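Long-range contacts in 350aa long hypothetical aspartate-semialdehyde dehydrogenase (PDB 2EP5), which probably catalyses the NADP-dependent interconversion of malonyl-CoA with 3-oxopropanoate and free CoA, and belongs to the aspartate-semialdehyde dehydrogenase family: residues 3-8 with 78-83; 17-22 with 52-57; 122-127 with 214-219. All blocks are in the same frame, centred on the assembly; numbering follows the deposited sequence.

Interaction 1: 3-8 with 78-83; sequences DKIKVS and VDVVLS
Asp79 grips the backbone of Lys6 twice, at its N and at its O. Lys6 N donates to Asp79 OD2 at 2.9 Å, using the carboxylate's anti lone pair, while Lys6 O accepts from Asp79 N at 2.8 Å, with that donor above the carbonyl plane. The same oxygen takes a second, straighter bond from Val80 N at 3.2 Å, in the carbonyl plane. Regular parallel pairing begins with that Val80 bond and continues with Ser8 N to Val80 O and the nearly straight Leu82 N to Ser8 O bond of 2.9 Å (166°). These bonds join two neighbouring strands of the Rossmann-type NAD(P)-binding domain, 5-10 and 80-83; on the far side Val7 pairs with Glu31 and Val33 of strand 30-36. Packing follows the two faces of the sheet. Val7 lies alongside Val80 and Leu82, and the Ile5 side chain crosses that of Asp79 at about a right angle, CG2 lying against Asp79 CB. On the other face, Ser8 OG sits between its own backbone N and carbonyl carbon, 3.3 Å from Val81 CG1, buried and without a polar partner in the model. Val78 presses CG1 against Lys6 O (3.2 Å) and CG2 against Ser8 CB.

Interaction 2: 17-22 with 52-57; sequences GQKMVK and WIEQGD
Glu54 supplies the negative charge of this contact and meets two lysines from one helix. Its CG lies anti to its carbonyl carbon, and a bend at the next torsion (chi2 -65°) brings the carboxylate round to the helix surface. Lys22 starts with CG anti to its backbone N, runs extended, then bends at chi3 (70°), so that NZ meets Glu54 OE1 at 2.8 Å, nearly along the C-O axis. Both lysines cross Glu54 at about a right angle, but Lys19, bent already at chi2, lays its carbons against the carboxylate, its CG 3.2 Å from Glu54 OE2 and its NZ completing a longer salt bridge of 3.5 Å to Glu54 OE1. Two positive charges this close would probably keep Glu54 ionised. An alanine here would remove the carboxylate and is likely to leave both ammonium groups without this shared counter-charge, loosening the segment's hold on the helix. Beside the salt bridges, Gln18 extends past Trp52 in the opposite direction, its amide plane only 7° from that of the indole. Gln18 CB touches both Trp52 CZ3 and Glu54 CG, each 3.7 Å away, and Val21 CG1 approaches Trp52 CH2 more loosely. Tyr46 of helix 46-49 also packs on Gln18, Val21 and Trp52, while Met20 turns elsewhere, to Leu9 and helix 334-347. The helix, 15-24, directly follows the first strand of the sheet, so residues 52-57 form a connecting loop folded over the first helix of a Rossmann-type dinucleotide-binding domain.

Interaction 3: 122-127 with 214-219; sequences PEINWE and KLNGKL
Asn125 leads into this contact with its CG in the crowded position between the backbone N and the carbonyl carbon (chi1 63°). Its CB lies 3.5 Å from Leu215 O, the carbonyl at the C-terminal end of helix 204-215, and CG follows at 3.7 Å from that same oxygen. At the tip the amide divides: OD1 passes Leu215 CD2 at 4.2 Å and is bonded to Asn121 N, whereas ND2 lies 3.8 Å from Leu215 O but donates to Leu119 O. These outside bonds fix the rotation of the amide and leave it to pack obliquely against Leu215. Ile124 CG2 comes up to Leu215 O as well, at 3.5 Å, so this oxygen is flanked by carbons of both Ile124 and Asn125. Past the helix end, where Gly217 N bonds back to Lys214 O at 3.1 Å, the chain turns into strand 218-219, and Leu219 CD2 touches Glu127 O at 3.6 Å. The contact is plain packing that joins the NAD-binding region to the dimerisation region. Gly217 O and Lys214 NZ add hydrogen bonds to His128 and Val117 O. Helix 151-160 packs on Ile124, Leu215 and Asn216, while helices 271-274 and 334-347 pack on Pro122 and Trp126.

Interactions 1 and 2 both belong to the NAD(P)-binding domain: strand 5-10 leads directly into helix 15-24, and interaction 2 is nested within the chain loop closed by interaction 1. Their centres are about 19 Å apart, yet they touch where Leu82 CD1 packs on Met20 CE at 4.0 Å, so the strand pair and the helix share an interface. Interaction 3 comes later, in series, its centre about 24 Å from that of interaction 1 and about 29 Å from that of interaction 2, on the opposite side of the chain's centre from the latter, and touches neither. The first two contacts thus lie within one domain, while the third joins the NAD-binding region, through 122-127, to the dimerisation region, through 214-219.

Interaction 1: 3-8 with 78-83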
ATOM      1  N   ASP A   3       9.102 -45.688   4.424  1.00 38.52           N
ATOM      2  CA  ASP A   3      10.500 -45.709   4.013  1.00 39.52           C
ATOM      3  C   ASP A   3      10.844 -44.340   3.457  1.00 39.45           C
ATOM      4  O   ASP A   3      10.297 -43.912   2.438  1.00 40.55           O
ATOM      5  CB  ASP A   3      10.741 -46.782   2.953  1.00 40.12           C
ATOM      6  CG  ASP A   3      10.582 -48.183   3.504  1.00 41.02           C
ATOM      7  OD1 ASP A   3      11.270 -48.510   4.496  1.00 40.37           O
ATOM      8  OD2 ASP A   3       9.773 -48.950   2.942  1.00 41.50           O
ATOM      9  N   LYS A   4      11.753 -43.655   4.138  1.00 38.30           N
ATOM     10  CA  LYS A   4      12.156 -42.320   3.737  1.00 38.28           C
ATOM     11  C   LYS A   4      13.028 -42.232   2.489  1.00 36.57           C
ATOM     12  O   LYS A   4      13.861 -43.093   2.235  1.00 37.92           O
ATOM     13  CB  LYS A   4      12.864 -41.624   4.904  1.00 38.15           C
ATOM     14  CG  LYS A   4      11.918 -40.900   5.860  1.00 40.29           C
ATOM     15  CD  LYS A   4      10.930 -41.844   6.530  1.00 39.54           C
ATOM     16  CE  LYS A   4       9.866 -41.079   7.319  1.00 39.35           C
ATOM     17  NZ  LYS A   4      10.429 -40.185   8.371  1.00 34.44           N
ATOM     18  N   ILE A   5      12.803 -41.182   1.708  1.00 35.22           N
ATOM     19  CA  ILE A   5      13.580 -40.907   0.506  1.00 32.46           C
ATOM     20  C   ILE A   5      14.362 -39.651   0.875  1.00 31.51           C
ATOM     21  O   ILE A   5      13.776 -38.606   1.170  1.00 30.24           O
ATOM     22  CB  ILE A   5      12.675 -40.609  -0.716  1.00 32.58           C
ATOM     23  CG1 ILE A   5      11.991 -41.888  -1.192  1.00 34.20           C
ATOM     24  CG2 ILE A   5      13.499 -40.039  -1.854  1.00 31.36           C
ATOM     25  CD1 ILE A   5      11.033 -42.486  -0.194  1.00 38.62           C
ATOM     26  N   LYS A   6      15.685 -39.759   0.878  1.00 30.52           N
ATOM     27  CA  LYS A   6      16.540 -38.636   1.238  1.00 30.50           C
ATOM     28  C   LYS A   6      16.699 -37.612   0.122  1.00 29.40           C
ATOM     29  O   LYS A   6      17.079 -37.949  -0.997  1.00 30.45           O
ATOM     30  CB  LYS A   6      17.904 -39.165   1.677  1.00 32.53           C
ATOM     31  CG  LYS A   6      17.824 -39.994   2.949  1.00 35.47           C
ATOM     32  CD  LYS A   6      19.173 -40.548   3.359  1.00 36.46           C
ATOM     33  CE  LYS A   6      19.116 -41.100   4.778  1.00 41.11           C
ATOM     34  NZ  LYS A   6      17.974 -42.045   4.988  1.00 42.65           N
ATOM     35  N   VAL A   7      16.408 -36.354   0.433  1.00 28.35           N
ATOM     36  CA  VAL A   7      16.516 -35.291  -0.559  1.00 25.24           C
ATOM     37  C   VAL A   7      17.387 -34.118  -0.107  1.00 25.52           C
ATOM     38  O   VAL A   7      17.609 -33.907   1.087  1.00 24.85           O
ATOM     39  CB  VAL A   7      15.116 -34.740  -0.933  1.00 25.18           C
ATOM     40  CG1 VAL A   7      14.208 -35.886  -1.378  1.00 22.79           C
ATOM     41  CG2 VAL A   7      14.505 -33.985   0.255  1.00 19.67           C
ATOM     42  N   SER A   8      17.902 -33.372  -1.076  1.00 24.89           N
ATOM     43  CA  SER A   8      18.701 -32.192  -0.776  1.00 24.31           C
ATOM     44  C   SER A   8      17.993 -31.039  -1.488  1.00 23.34           C
ATOM     45  O   SER A   8      17.185 -31.271  -2.384  1.00 20.74           O
ATOM     46  CB  SER A   8      20.127 -32.347  -1.302  1.00 22.87           C
ATOM     47  OG  SER A   8      20.165 -32.293  -2.709  1.00 23.61           O
ATOM     48  N   VAL A  78      22.497 -38.448  -1.449  1.00 34.88           N
ATOM     49  CA  VAL A  78      21.101 -38.048  -1.602  1.00 34.10           C
ATOM     50  C   VAL A  78      20.384 -38.857  -2.677  1.00 32.60           C
ATOM     51  O   VAL A  78      20.957 -39.171  -3.717  1.00 31.49           O
ATOM     52  CB  VAL A  78      20.971 -36.546  -1.954  1.00 35.03           C
ATOM     53  CG1 VAL A  78      19.506 -36.151  -1.979  1.00 34.72           C
ATOM     54  CG2 VAL A  78      21.729 -35.701  -0.940  1.00 35.12           C
ATOM     55  N   ASP A  79      19.125 -39.195  -2.412  1.00 31.19           N
ATOM     56  CA  ASP A  79      18.323 -39.955  -3.356  1.00 30.10           C
ATOM     57  C   ASP A  79      17.867 -39.077  -4.512  1.00 29.49           C
ATOM     58  O   ASP A  79      17.891 -39.502  -5.665  1.00 30.31           O
ATOM     59  CB  ASP A  79      17.101 -40.558  -2.661  1.00 33.26           C
ATOM     60  CG  ASP A  79      17.443 -41.787  -1.839  1.00 35.77           C
ATOM     61  OD1 ASP A  79      17.994 -42.754  -2.413  1.00 36.99           O
ATOM     62  OD2 ASP A  79      17.156 -41.787  -0.624  1.00 37.81           O
ATOM     63  N   VAL A  80      17.444 -37.856  -4.195  1.00 26.82           N
ATOM     64  CA  VAL A  80      16.984 -36.912  -5.209  1.00 25.24           C
ATOM     65  C   VAL A  80      17.390 -35.494  -4.836  1.00 24.34           C
ATOM     66  O   VAL A  80      17.329 -35.103  -3.672  1.00 26.60           O
ATOM     67  CB  VAL A  80      15.446 -36.948  -5.358  1.00 26.28           C
ATOM     68  CG1 VAL A  80      14.996 -35.937  -6.410  1.00 23.56           C
ATOM     69  CG2 VAL A  80      14.996 -38.345  -5.735  1.00 24.19           C
ATOM     70  N   VAL A  81      17.822 -34.727  -5.822  1.00 23.12           N
ATOM     71  CA  VAL A  81      18.211 -33.352  -5.578  1.00 20.72           C
ATOM     72  C   VAL A  81      17.109 -32.453  -6.108  1.00 21.89           C
ATOM     73  O   VAL A  81      16.734 -32.549  -7.278  1.00 21.77           O
ATOM     74  CB  VAL A  81      19.508 -32.990  -6.301  1.00 20.72           C
ATOM     75  CG1 VAL A  81      19.900 -31.561  -5.961  1.00 19.67           C
ATOM     76  CG2 VAL A  81      20.611 -33.951  -5.905  1.00 19.74           C
ATOM     77  N   LEU A  82      16.568 -31.608  -5.234  1.00 20.76           N
ATOM     78  CA  LEU A  82      15.524 -30.670  -5.626  1.00 20.60           C
ATOM     79  C   LEU A  82      16.222 -29.328  -5.800  1.00 19.84           C
ATOM     80  O   LEU A  82      17.183 -29.033  -5.096  1.00 19.50           O
ATOM     81  CB  LEU A  82      14.450 -30.571  -4.542  1.00 19.98           C
ATOM     82  CG  LEU A  82      13.880 -31.882  -3.998  1.00 21.66           C
ATOM     83  CD1 LEU A  82      12.650 -31.553  -3.182  1.00 19.75           C
ATOM     84  CD2 LEU A  82      13.517 -32.839  -5.122  1.00 19.03           C
ATOM     85  N   SER A  83      15.742 -28.514  -6.730  1.00 20.57           N
ATOM     86  CA  SER A  83      16.380 -27.234  -6.990  1.00 19.68           C
ATOM     87  C   SER A  83      15.439 -26.048  -7.116  1.00 20.04           C
ATOM     88  O   SER A  83      14.420 -26.104  -7.813  1.00 16.75           O
ATOM     89  CB  SER A  83      17.227 -27.333  -8.263  1.00 20.11           C
ATOM     90  OG  SER A  83      17.923 -26.123  -8.508  1.00 23.00           O
TER

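Interaction 2: 17-22 with 52-57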
ATOM      1  N   GLY A  17      12.586 -21.430  -1.814  1.00 24.36           N
ATOM      2  CA  GLY A  17      13.361 -22.349  -1.000  1.00 23.36           C
ATOM      3  C   GLY A  17      12.798 -22.491   0.402  1.00 23.51           C
ATOM      4  O   GLY A  17      12.654 -23.604   0.908  1.00 22.24           O
ATOM      5  N   GLN A  18      12.472 -21.368   1.038  1.00 23.13           N
ATOM      6  CA  GLN A  18      11.934 -21.412   2.392  1.00 23.00           C
ATOM      7  C   GLN A  18      10.585 -22.113   2.410  1.00 22.74           C
ATOM      8  O   GLN A  18      10.284 -22.850   3.343  1.00 23.92           O
ATOM      9  CB  GLN A  18      11.836 -19.997   2.977  1.00 24.21           C
ATOM     10  CG  GLN A  18      13.197 -19.291   3.049  1.00 23.89           C
ATOM     11  CD  GLN A  18      13.143 -17.965   3.789  1.00 27.09           C
ATOM     12  OE1 GLN A  18      14.016 -17.105   3.618  1.00 26.18           O
ATOM     13  NE2 GLN A  18      12.125 -17.796   4.626  1.00 23.73           N
ATOM     14  N   LYS A  19       9.773 -21.898   1.379  1.00 23.99           N
ATOM     15  CA  LYS A  19       8.475 -22.570   1.292  1.00 24.30           C
ATOM     16  C   LYS A  19       8.698 -24.086   1.278  1.00 24.15           C
ATOM     17  O   LYS A  19       8.040 -24.833   1.998  1.00 24.07           O
ATOM     18  CB  LYS A  19       7.740 -22.180   0.007  1.00 25.63           C
ATOM     19  CG  LYS A  19       6.722 -21.074   0.174  1.00 32.22           C
ATOM     20  CD  LYS A  19       5.504 -21.533   0.969  1.00 30.07           C
ATOM     21  CE  LYS A  19       4.665 -20.330   1.380  1.00 29.76           C
ATOM     22  NZ  LYS A  19       3.460 -20.713   2.163  1.00 32.21           N
ATOM     23  N   MET A  20       9.629 -24.532   0.442  1.00 22.76           N
ATOM     24  CA  MET A  20       9.919 -25.953   0.329  1.00 22.50           C
ATOM     25  C   MET A  20      10.460 -26.517   1.638  1.00 20.70           C
ATOM     26  O   MET A  20      10.060 -27.596   2.069  1.00 19.23           O
ATOM     27  CB  MET A  20      10.910 -26.191  -0.817  1.00 22.90           C
ATOM     28  CG  MET A  20      10.332 -25.841  -2.175  1.00 22.99           C
ATOM     29  SD  MET A  20      11.482 -26.040  -3.530  1.00 24.37           S
ATOM     30  CE  MET A  20      11.338 -27.793  -3.846  1.00 26.46           C
ATOM     31  N   VAL A  21      11.373 -25.787   2.266  1.00 21.37           N
ATOM     32  CA  VAL A  21      11.932 -26.230   3.532  1.00 20.49           C
ATOM     33  C   VAL A  21      10.791 -26.438   4.521  1.00 22.88           C
ATOM     34  O   VAL A  21      10.762 -27.437   5.240  1.00 22.24           O
ATOM     35  CB  VAL A  21      12.924 -25.195   4.103  1.00 20.47           C
ATOM     36  CG1 VAL A  21      13.209 -25.486   5.575  1.00 21.74           C
ATOM     37  CG2 VAL A  21      14.227 -25.247   3.324  1.00 19.08           C
ATOM     38  N   LYS A  22       9.839 -25.507   4.543  1.00 24.79           N
ATOM     39  CA  LYS A  22       8.708 -25.610   5.464  1.00 26.41           C
ATOM     40  C   LYS A  22       7.804 -26.793   5.148  1.00 26.33           C
ATOM     41  O   LYS A  22       7.346 -27.489   6.052  1.00 28.67           O
ATOM     42  CB  LYS A  22       7.880 -24.319   5.460  1.00 29.60           C
ATOM     43  CG  LYS A  22       6.861 -24.259   6.588  1.00 34.02           C
ATOM     44  CD  LYS A  22       6.067 -22.957   6.605  1.00 37.95           C
ATOM     45  CE  LYS A  22       5.094 -22.863   5.431  1.00 42.47           C
ATOM     46  NZ  LYS A  22       4.332 -21.574   5.430  1.00 43.33           N
ATOM     47  N   TRP A  52      14.879 -15.859   7.544  1.00 31.44           N
ATOM     48  CA  TRP A  52      13.542 -16.434   7.550  1.00 31.03           C
ATOM     49  C   TRP A  52      12.476 -15.418   7.170  1.00 33.97           C
ATOM     50  O   TRP A  52      12.363 -14.338   7.759  1.00 33.44           O
ATOM     51  CB  TRP A  52      13.232 -17.042   8.915  1.00 29.40           C
ATOM     52  CG  TRP A  52      12.127 -18.046   8.888  1.00 25.16           C
ATOM     53  CD1 TRP A  52      11.012 -18.050   9.668  1.00 26.19           C
ATOM     54  CD2 TRP A  52      12.055 -19.229   8.080  1.00 24.78           C
ATOM     55  NE1 TRP A  52      10.248 -19.164   9.405  1.00 24.65           N
ATOM     56  CE2 TRP A  52      10.865 -19.905   8.433  1.00 24.03           C
ATOM     57  CE3 TRP A  52      12.879 -19.785   7.093  1.00 23.16           C
ATOM     58  CZ2 TRP A  52      10.477 -21.110   7.832  1.00 24.44           C
ATOM     59  CZ3 TRP A  52      12.492 -20.987   6.496  1.00 22.84           C
ATOM     60  CH2 TRP A  52      11.303 -21.634   6.869  1.00 21.23           C
ATOM     61  N   ILE A  53      11.683 -15.794   6.174  1.00 35.14           N
ATOM     62  CA  ILE A  53      10.640 -14.939   5.649  1.00 36.36           C
ATOM     63  C   ILE A  53       9.277 -15.610   5.735  1.00 37.71           C
ATOM     64  O   ILE A  53       8.252 -14.964   5.547  1.00 38.48           O
ATOM     65  CB  ILE A  53      10.981 -14.577   4.179  1.00 37.98           C
ATOM     66  CG1 ILE A  53      11.079 -13.063   4.048  1.00 37.00           C
ATOM     67  CG2 ILE A  53       9.990 -15.223   3.207  1.00 35.30           C
ATOM     68  CD1 ILE A  53      12.155 -12.451   4.910  1.00 36.29           C
ATOM     69  N   GLU A  54       9.276 -16.907   6.022  1.00 39.69           N
ATOM     70  CA  GLU A  54       8.042 -17.677   6.136  1.00 41.84           C
ATOM     71  C   GLU A  54       7.330 -17.446   7.461  1.00 44.82           C
ATOM     72  O   GLU A  54       7.819 -16.728   8.334  1.00 44.93           O
ATOM     73  CB  GLU A  54       8.329 -19.175   5.996  1.00 39.69           C
ATOM     74  CG  GLU A  54       8.526 -19.666   4.572  1.00 39.50           C
ATOM     75  CD  GLU A  54       7.273 -19.545   3.725  1.00 38.03           C
ATOM     76  OE1 GLU A  54       6.191 -19.970   4.181  1.00 36.52           O
ATOM     77  OE2 GLU A  54       7.374 -19.033   2.591  1.00 41.17           O
ATOM     78  N   GLN A  55       6.171 -18.082   7.600  1.00 48.43           N
ATOM     79  CA  GLN A  55       5.362 -17.991   8.809  1.00 50.90           C
ATOM     80  C   GLN A  55       5.996 -18.765   9.955  1.00 50.74           C
ATOM     81  O   GLN A  55       6.445 -19.900   9.780  1.00 51.06           O
ATOM     82  CB  GLN A  55       3.950 -18.535   8.534  1.00 54.25           C
ATOM     83  CG  GLN A  55       3.185 -19.053   9.765  1.00 58.84           C
ATOM     84  CD  GLN A  55       3.475 -20.524  10.092  1.00 61.53           C
ATOM     85  OE1 GLN A  55       3.186 -21.422   9.294  1.00 61.64           O
ATOM     86  NE2 GLN A  55       4.042 -20.770  11.272  1.00 61.53           N
ATOM     87  N   GLY A  56       6.033 -18.136  11.126  1.00 49.96           N
ATOM     88  CA  GLY A  56       6.587 -18.774  12.305  1.00 49.10           C
ATOM     89  C   GLY A  56       8.098 -18.885  12.353  1.00 48.95           C
ATOM     90  O   GLY A  56       8.816 -18.122  11.707  1.00 47.52           O
ATOM     91  N   ASP A  57       8.571 -19.853  13.131  1.00 49.09           N
ATOM     92  CA  ASP A  57       9.996 -20.091  13.307  1.00 49.99           C
ATOM     93  C   ASP A  57      10.502 -21.125  12.308  1.00 48.67           C
ATOM     94  O   ASP A  57       9.716 -21.851  11.706  1.00 48.55           O
ATOM     95  CB  ASP A  57      10.268 -20.601  14.727  1.00 52.10           C
ATOM     96  CG  ASP A  57       9.679 -19.699  15.799  1.00 54.61           C
ATOM     97  OD1 ASP A  57       8.447 -19.486  15.796  1.00 56.43           O
ATOM     98  OD2 ASP A  57      10.448 -19.207  16.650  1.00 56.28           O
TER

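Interaction 3: 122-127 with 214-219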
ATOM      1  N   PRO A 122       2.163 -31.989 -12.332  1.00 29.45           N
ATOM      2  CA  PRO A 122       1.510 -33.249 -11.954  1.00 28.82           C
ATOM      3  C   PRO A 122       0.152 -33.576 -12.588  1.00 28.16           C
ATOM      4  O   PRO A 122       0.055 -34.455 -13.444  1.00 28.25           O
ATOM      5  CB  PRO A 122       1.454 -33.155 -10.436  1.00 30.14           C
ATOM      6  CG  PRO A 122       2.750 -32.491 -10.121  1.00 28.67           C
ATOM      7  CD  PRO A 122       2.798 -31.374 -11.148  1.00 28.78           C
ATOM      8  N   GLU A 123      -0.890 -32.878 -12.161  1.00 27.37           N
ATOM      9  CA  GLU A 123      -2.232 -33.112 -12.681  1.00 27.56           C
ATOM     10  C   GLU A 123      -2.333 -32.983 -14.199  1.00 27.51           C
ATOM     11  O   GLU A 123      -3.049 -33.737 -14.851  1.00 28.41           O
ATOM     12  CB  GLU A 123      -3.230 -32.137 -12.036  1.00 27.00           C
ATOM     13  CG  GLU A 123      -3.484 -32.356 -10.547  1.00 26.67           C
ATOM     14  CD  GLU A 123      -2.484 -31.647  -9.647  1.00 26.43           C
ATOM     15  OE1 GLU A 123      -1.378 -31.317 -10.113  1.00 29.10           O
ATOM     16  OE2 GLU A 123      -2.798 -31.432  -8.461  1.00 24.06           O
ATOM     17  N   ILE A 124      -1.602 -32.035 -14.761  1.00 28.96           N
ATOM     18  CA  ILE A 124      -1.661 -31.775 -16.190  1.00 29.60           C
ATOM     19  C   ILE A 124      -0.959 -32.758 -17.136  1.00 29.87           C
ATOM     20  O   ILE A 124      -1.557 -33.205 -18.118  1.00 28.79           O
ATOM     21  CB  ILE A 124      -1.145 -30.346 -16.481  1.00 29.69           C
ATOM     22  CG1 ILE A 124      -1.817 -29.351 -15.530  1.00 30.78           C
ATOM     23  CG2 ILE A 124      -1.441 -29.957 -17.919  1.00 30.83           C
ATOM     24  CD1 ILE A 124      -3.335 -29.382 -15.570  1.00 30.58           C
ATOM     25  N   ASN A 125       0.297 -33.098 -16.856  1.00 29.39           N
ATOM     26  CA  ASN A 125       1.027 -33.989 -17.751  1.00 28.44           C
ATOM     27  C   ASN A 125       2.004 -34.955 -17.082  1.00 27.32           C
ATOM     28  O   ASN A 125       3.161 -35.050 -17.490  1.00 26.16           O
ATOM     29  CB  ASN A 125       1.781 -33.150 -18.793  1.00 27.06           C
ATOM     30  CG  ASN A 125       2.821 -32.243 -18.163  1.00 27.60           C
ATOM     31  OD1 ASN A 125       2.692 -31.843 -17.009  1.00 27.03           O
ATOM     32  ND2 ASN A 125       3.851 -31.904 -18.922  1.00 29.02           N
ATOM     33  N   TRP A 126       1.543 -35.683 -16.071  1.00 26.28           N
ATOM     34  CA  TRP A 126       2.413 -36.635 -15.396  1.00 25.21           C
ATOM     35  C   TRP A 126       2.942 -37.692 -16.367  1.00 24.89           C
ATOM     36  O   TRP A 126       4.069 -38.168 -16.223  1.00 22.90           O
ATOM     37  CB  TRP A 126       1.676 -37.311 -14.240  1.00 25.56           C
ATOM     38  CG  TRP A 126       0.395 -37.978 -14.618  1.00 26.06           C
ATOM     39  CD1 TRP A 126      -0.849 -37.412 -14.656  1.00 25.68           C
ATOM     40  CD2 TRP A 126       0.223 -39.349 -14.991  1.00 27.22           C
ATOM     41  NE1 TRP A 126      -1.783 -38.349 -15.022  1.00 25.53           N
ATOM     42  CE2 TRP A 126      -1.153 -39.547 -15.236  1.00 25.70           C
ATOM     43  CE3 TRP A 126       1.102 -40.432 -15.143  1.00 27.56           C
ATOM     44  CZ2 TRP A 126      -1.674 -40.783 -15.623  1.00 27.10           C
ATOM     45  CZ3 TRP A 126       0.584 -41.663 -15.528  1.00 28.29           C
ATOM     46  CH2 TRP A 126      -0.794 -41.827 -15.763  1.00 27.31           C
ATOM     47  N   GLU A 127       2.126 -38.034 -17.364  1.00 25.74           N
ATOM     48  CA  GLU A 127       2.487 -39.025 -18.373  1.00 26.80           C
ATOM     49  C   GLU A 127       3.762 -38.644 -19.122  1.00 27.39           C
ATOM     50  O   GLU A 127       4.481 -39.513 -19.629  1.00 27.70           O
ATOM     51  CB  GLU A 127       1.349 -39.201 -19.389  1.00 29.42           C
ATOM     52  CG  GLU A 127       0.017 -39.612 -18.784  1.00 35.31           C
ATOM     53  CD  GLU A 127      -1.019 -38.491 -18.816  1.00 39.33           C
ATOM     54  OE1 GLU A 127      -0.722 -37.369 -18.337  1.00 38.10           O
ATOM     55  OE2 GLU A 127      -2.139 -38.740 -19.319  1.00 41.39           O
ATOM     56  N   LYS A 214       4.066 -26.925 -24.167  1.00 19.96           N
ATOM     57  CA  LYS A 214       4.620 -28.210 -23.760  1.00 18.96           C
ATOM     58  C   LYS A 214       3.794 -28.862 -22.653  1.00 19.66           C
ATOM     59  O   LYS A 214       3.595 -30.072 -22.654  1.00 19.20           O
ATOM     60  CB  LYS A 214       6.060 -28.031 -23.289  1.00 17.66           C
ATOM     61  CG  LYS A 214       6.790 -29.335 -23.033  1.00 18.40           C
ATOM     62  CD  LYS A 214       8.253 -29.065 -22.713  1.00 16.90           C
ATOM     63  CE  LYS A 214       9.028 -30.353 -22.519  1.00 16.69           C
ATOM     64  NZ  LYS A 214      10.472 -30.064 -22.328  1.00 15.92           N
ATOM     65  N   LEU A 215       3.314 -28.060 -21.709  1.00 22.38           N
ATOM     66  CA  LEU A 215       2.504 -28.583 -20.611  1.00 23.00           C
ATOM     67  C   LEU A 215       1.237 -29.258 -21.116  1.00 24.49           C
ATOM     68  O   LEU A 215       0.792 -30.264 -20.554  1.00 25.09           O
ATOM     69  CB  LEU A 215       2.126 -27.455 -19.655  1.00 21.19           C
ATOM     70  CG  LEU A 215       3.303 -26.883 -18.868  1.00 23.13           C
ATOM     71  CD1 LEU A 215       2.873 -25.603 -18.163  1.00 19.43           C
ATOM     72  CD2 LEU A 215       3.817 -27.933 -17.877  1.00 18.31           C
ATOM     73  N   ASN A 216       0.664 -28.707 -22.182  1.00 23.47           N
ATOM     74  CA  ASN A 216      -0.564 -29.245 -22.753  1.00 25.32           C
ATOM     75  C   ASN A 216      -0.307 -30.178 -23.921  1.00 25.92           C
ATOM     76  O   ASN A 216      -1.242 -30.602 -24.595  1.00 25.66           O
ATOM     77  CB  ASN A 216      -1.465 -28.099 -23.209  1.00 26.91           C
ATOM     78  CG  ASN A 216      -1.918 -27.228 -22.060  1.00 26.71           C
ATOM     79  OD1 ASN A 216      -2.716 -27.654 -21.226  1.00 28.48           O
ATOM     80  ND2 ASN A 216      -1.398 -26.006 -22.000  1.00 25.29           N
ATOM     81  N   GLY A 217       0.963 -30.494 -24.151  1.00 27.35           N
ATOM     82  CA  GLY A 217       1.328 -31.367 -25.247  1.00 26.59           C
ATOM     83  C   GLY A 217       0.940 -32.806 -25.008  1.00 27.99           C
ATOM     84  O   GLY A 217       0.504 -33.174 -23.915  1.00 28.28           O
ATOM     85  N   LYS A 218       1.114 -33.629 -26.036  1.00 28.43           N
ATOM     86  CA  LYS A 218       0.765 -35.037 -25.959  1.00 30.84           C
ATOM     87  C   LYS A 218       1.987 -35.905 -26.197  1.00 31.10           C
ATOM     88  O   LYS A 218       2.803 -35.615 -27.069  1.00 29.67           O
ATOM     89  CB  LYS A 218      -0.299 -35.358 -27.009  1.00 33.57           C
ATOM     90  CG  LYS A 218      -0.880 -36.760 -26.937  1.00 36.84           C
ATOM     91  CD  LYS A 218      -1.726 -37.037 -28.178  1.00 40.81           C
ATOM     92  CE  LYS A 218      -2.568 -38.299 -28.041  1.00 42.08           C
ATOM     93  NZ  LYS A 218      -3.659 -38.132 -27.034  1.00 43.71           N
ATOM     94  N   LEU A 219       2.108 -36.969 -25.412  1.00 33.17           N
ATOM     95  CA  LEU A 219       3.222 -37.901 -25.535  1.00 34.26           C
ATOM     96  C   LEU A 219       2.910 -38.926 -26.614  1.00 35.98           C
ATOM     97  O   LEU A 219       1.891 -39.605 -26.540  1.00 36.13           O
ATOM     98  CB  LEU A 219       3.443 -38.632 -24.216  1.00 33.38           C
ATOM     99  CG  LEU A 219       4.466 -39.765 -24.265  1.00 33.62           C
ATOM    100  CD1 LEU A 219       5.875 -39.185 -24.308  1.00 29.79           C
ATOM    101  CD2 LEU A 219       4.285 -40.652 -23.046  1.00 33.31           C
TER